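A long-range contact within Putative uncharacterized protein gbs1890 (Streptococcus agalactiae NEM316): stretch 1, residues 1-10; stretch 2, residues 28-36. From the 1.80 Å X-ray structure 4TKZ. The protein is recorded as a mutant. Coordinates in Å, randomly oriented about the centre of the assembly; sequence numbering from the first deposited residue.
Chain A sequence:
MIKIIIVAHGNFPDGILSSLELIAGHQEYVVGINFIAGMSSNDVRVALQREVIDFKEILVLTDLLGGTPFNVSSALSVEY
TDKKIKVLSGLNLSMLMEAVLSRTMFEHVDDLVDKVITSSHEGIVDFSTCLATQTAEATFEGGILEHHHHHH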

# COMPACT_ATOMS: atom_id res chain seq x y z
N MET A 1 2.67 -16.62 -18.71
CA MET A 1 2.08 -15.67 -17.77
C MET A 1 3.09 -15.29 -16.68
O MET A 1 4.02 -16.04 -16.39
CB MET A 1 0.84 -16.27 -17.12
CG MET A 1 1.12 -17.31 -16.04
SD MET A 1 1.60 -18.96 -16.62
CE MET A 1 0.09 -19.48 -17.43
N ILE A 2 2.90 -14.11 -16.09
CA ILE A 2 3.62 -13.76 -14.88
C ILE A 2 2.63 -13.76 -13.73
O ILE A 2 1.68 -12.97 -13.74
CB ILE A 2 4.29 -12.37 -14.99
CG1 ILE A 2 5.41 -12.40 -16.04
CG2 ILE A 2 4.84 -11.93 -13.64
CD1 ILE A 2 5.82 -11.03 -16.57
N LYS A 3 2.81 -14.66 -12.77
CA LYS A 3 1.89 -14.73 -11.63
C LYS A 3 2.25 -13.68 -10.57
O LYS A 3 3.42 -13.51 -10.23
CB LYS A 3 1.89 -16.14 -11.02
CG LYS A 3 0.92 -16.27 -9.85
CD LYS A 3 0.81 -17.68 -9.33
CE LYS A 3 -0.05 -17.73 -8.08
NZ LYS A 3 -0.51 -19.12 -7.78
N ILE A 4 1.23 -12.99 -10.06
CA ILE A 4 1.42 -11.95 -9.05
C ILE A 4 0.95 -12.45 -7.69
O ILE A 4 -0.20 -12.85 -7.54
CB ILE A 4 0.64 -10.67 -9.43
CG1 ILE A 4 1.18 -10.10 -10.74
CG2 ILE A 4 0.73 -9.60 -8.33
CD1 ILE A 4 0.35 -8.96 -11.30
N ILE A 5 1.85 -12.44 -6.71
CA ILE A 5 1.50 -12.90 -5.38
C ILE A 5 1.71 -11.78 -4.38
O ILE A 5 2.81 -11.22 -4.27
CB ILE A 5 2.35 -14.12 -4.98
CG1 ILE A 5 2.22 -15.22 -6.03
CG2 ILE A 5 1.94 -14.65 -3.61
CD1 ILE A 5 3.06 -16.48 -5.71
N ILE A 6 0.65 -11.47 -3.64
CA ILE A 6 0.70 -10.44 -2.62
C ILE A 6 0.77 -11.05 -1.23
O ILE A 6 -0.16 -11.77 -0.81
CB ILE A 6 -0.55 -9.54 -2.70
CG1 ILE A 6 -0.69 -8.93 -4.10
CG2 ILE A 6 -0.49 -8.43 -1.66
CD1 ILE A 6 -2.01 -8.17 -4.30
N VAL A 7 1.85 -10.77 -0.51
CA VAL A 7 2.00 -11.25 0.86
C VAL A 7 2.16 -10.07 1.80
O VAL A 7 3.09 -9.27 1.63
CB VAL A 7 3.23 -12.17 1.01
CG1 VAL A 7 3.12 -12.97 2.30
CG2 VAL A 7 3.35 -13.09 -0.19
N ALA A 8 1.28 -9.95 2.78
CA ALA A 8 1.34 -8.81 3.69
C ALA A 8 0.65 -9.08 5.02
O ALA A 8 -0.15 -10.01 5.14
CB ALA A 8 0.75 -7.55 3.02
N HIS A 9 0.99 -8.27 6.02
CA HIS A 9 0.44 -8.36 7.36
C HIS A 9 -1.07 -8.12 7.41
O HIS A 9 -1.59 -7.22 6.75
CB HIS A 9 1.13 -7.34 8.27
CG HIS A 9 2.57 -7.64 8.56
ND1 HIS A 9 3.59 -7.26 7.72
CD2 HIS A 9 3.15 -8.26 9.61
CE1 HIS A 9 4.75 -7.66 8.23
NE2 HIS A 9 4.51 -8.26 9.38
N GLY A 10 -1.76 -8.90 8.24
CA GLY A 10 -3.20 -8.78 8.38
C GLY A 10 -3.92 -9.13 7.10
O GLY A 10 -3.46 -10.00 6.34
N GLU A 28 -6.61 -12.74 -13.66
CA GLU A 28 -6.06 -14.10 -13.58
C GLU A 28 -4.69 -14.09 -12.93
O GLU A 28 -3.96 -13.11 -13.05
CB GLU A 28 -5.93 -14.71 -14.98
CG GLU A 28 -7.21 -14.70 -15.80
CD GLU A 28 -6.94 -14.55 -17.29
OE1 GLU A 28 -5.92 -15.09 -17.78
OE2 GLU A 28 -7.74 -13.87 -17.97
N TYR A 29 -4.34 -15.18 -12.26
CA TYR A 29 -2.99 -15.34 -11.74
C TYR A 29 -2.56 -14.20 -10.81
O TYR A 29 -1.45 -13.68 -10.91
CB TYR A 29 -2.01 -15.48 -12.89
CG TYR A 29 -2.41 -16.60 -13.82
CD1 TYR A 29 -2.41 -17.91 -13.37
CD2 TYR A 29 -2.81 -16.35 -15.13
CE1 TYR A 29 -2.77 -18.95 -14.19
CE2 TYR A 29 -3.18 -17.39 -15.97
CZ TYR A 29 -3.15 -18.68 -15.49
OH TYR A 29 -3.51 -19.73 -16.30
N VAL A 30 -3.47 -13.82 -9.92
CA VAL A 30 -3.16 -12.84 -8.90
C VAL A 30 -3.74 -13.36 -7.60
O VAL A 30 -4.96 -13.52 -7.49
CB VAL A 30 -3.79 -11.46 -9.23
CG1 VAL A 30 -3.53 -10.48 -8.09
CG2 VAL A 30 -3.25 -10.91 -10.54
N VAL A 31 -2.89 -13.67 -6.63
CA VAL A 31 -3.35 -14.21 -5.36
C VAL A 31 -2.83 -13.43 -4.16
O VAL A 31 -1.77 -12.78 -4.23
CB VAL A 31 -2.95 -15.70 -5.18
CG1 VAL A 31 -3.41 -16.52 -6.37
CG2 VAL A 31 -1.46 -15.82 -5.02
N GLY A 32 -3.56 -13.52 -3.06
CA GLY A 32 -3.12 -12.88 -1.84
C GLY A 32 -2.90 -13.91 -0.76
O GLY A 32 -3.65 -14.89 -0.64
N ILE A 33 -1.84 -13.71 0.02
CA ILE A 33 -1.62 -14.49 1.22
C ILE A 33 -1.70 -13.54 2.41
O ILE A 33 -0.81 -12.72 2.63
CB ILE A 33 -0.26 -15.22 1.17
CG1 ILE A 33 -0.22 -16.17 -0.02
CG2 ILE A 33 -0.02 -15.97 2.45
CD1 ILE A 33 1.09 -16.93 -0.20
N ASN A 34 -2.78 -13.67 3.19
CA ASN A 34 -2.98 -12.82 4.35
C ASN A 34 -2.24 -13.33 5.58
O ASN A 34 -2.59 -14.38 6.12
CB ASN A 34 -4.47 -12.68 4.65
CG ASN A 34 -5.26 -12.09 3.49
OD1 ASN A 34 -5.25 -10.88 3.27
ND2 ASN A 34 -5.96 -12.95 2.75
N PHE A 35 -1.21 -12.60 6.00
CA PHE A 35 -0.43 -12.96 7.18
C PHE A 35 -1.14 -12.43 8.42
O PHE A 35 -0.81 -11.35 8.92
CB PHE A 35 0.98 -12.39 7.09
CG PHE A 35 1.87 -12.75 8.25
CD1 PHE A 35 1.89 -14.04 8.76
CD2 PHE A 35 2.71 -11.80 8.81
CE1 PHE A 35 2.72 -14.38 9.83
CE2 PHE A 35 3.55 -12.12 9.88
CZ PHE A 35 3.56 -13.42 10.39
N ILE A 36 -2.10 -13.20 8.91
CA ILE A 36 -2.97 -12.73 9.98
C ILE A 36 -2.47 -13.18 11.35
O ILE A 36 -1.58 -14.03 11.46
CB ILE A 36 -4.42 -13.23 9.78
CG1 ILE A 36 -4.47 -14.76 9.89
CG2 ILE A 36 -4.97 -12.77 8.43
CD1 ILE A 36 -5.86 -15.32 9.86

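The two stretches lie side by side as parallel strands, their directions 16° apart. In a parallel pair, one residue bonds to two neighbours on the other strand. Here Ile-4, Ile-6 and Ala-8 do this from stretch 1. Ile-4 N donates to Tyr-29 O (2.9 Å), and Ile-4 O accepts from Val-31 N (3.0 Å). Ile-6 N donates to Val-31 O (2.8 Å), and Ile-6 O accepts from Ile-33 N (2.7 Å). The ladder slackens at Ala-8, whose N reaches Ile-33 O at 3.5 Å, a weak bond. It tightens again where Gly-10 N meets Phe-35 O at 2.7 Å.

Three residues of stretch 2 have the most area covered by stretch 1: Tyr-29, Val-31 and Phe-35. The Tyr-29 ring is covered on one face by Met-1, whose CG makes a CH-pi contact. Val-31 points to the same sheet face as Ile-5, Val-7, Ile-33, His-9 and Phe-35. Its CG2 packs 3.9 Å from Ile-5 CG2, an apolar contact, and also 3.9 Å from Lys-3 CE, an aliphatic carbon of the lysine chain. Phe-35 turns a ring edge toward the face of His-9. Their rings are offset, with planes at 62°, and Phe-35 CD2 lies 3.7 Å from His-9 CD2.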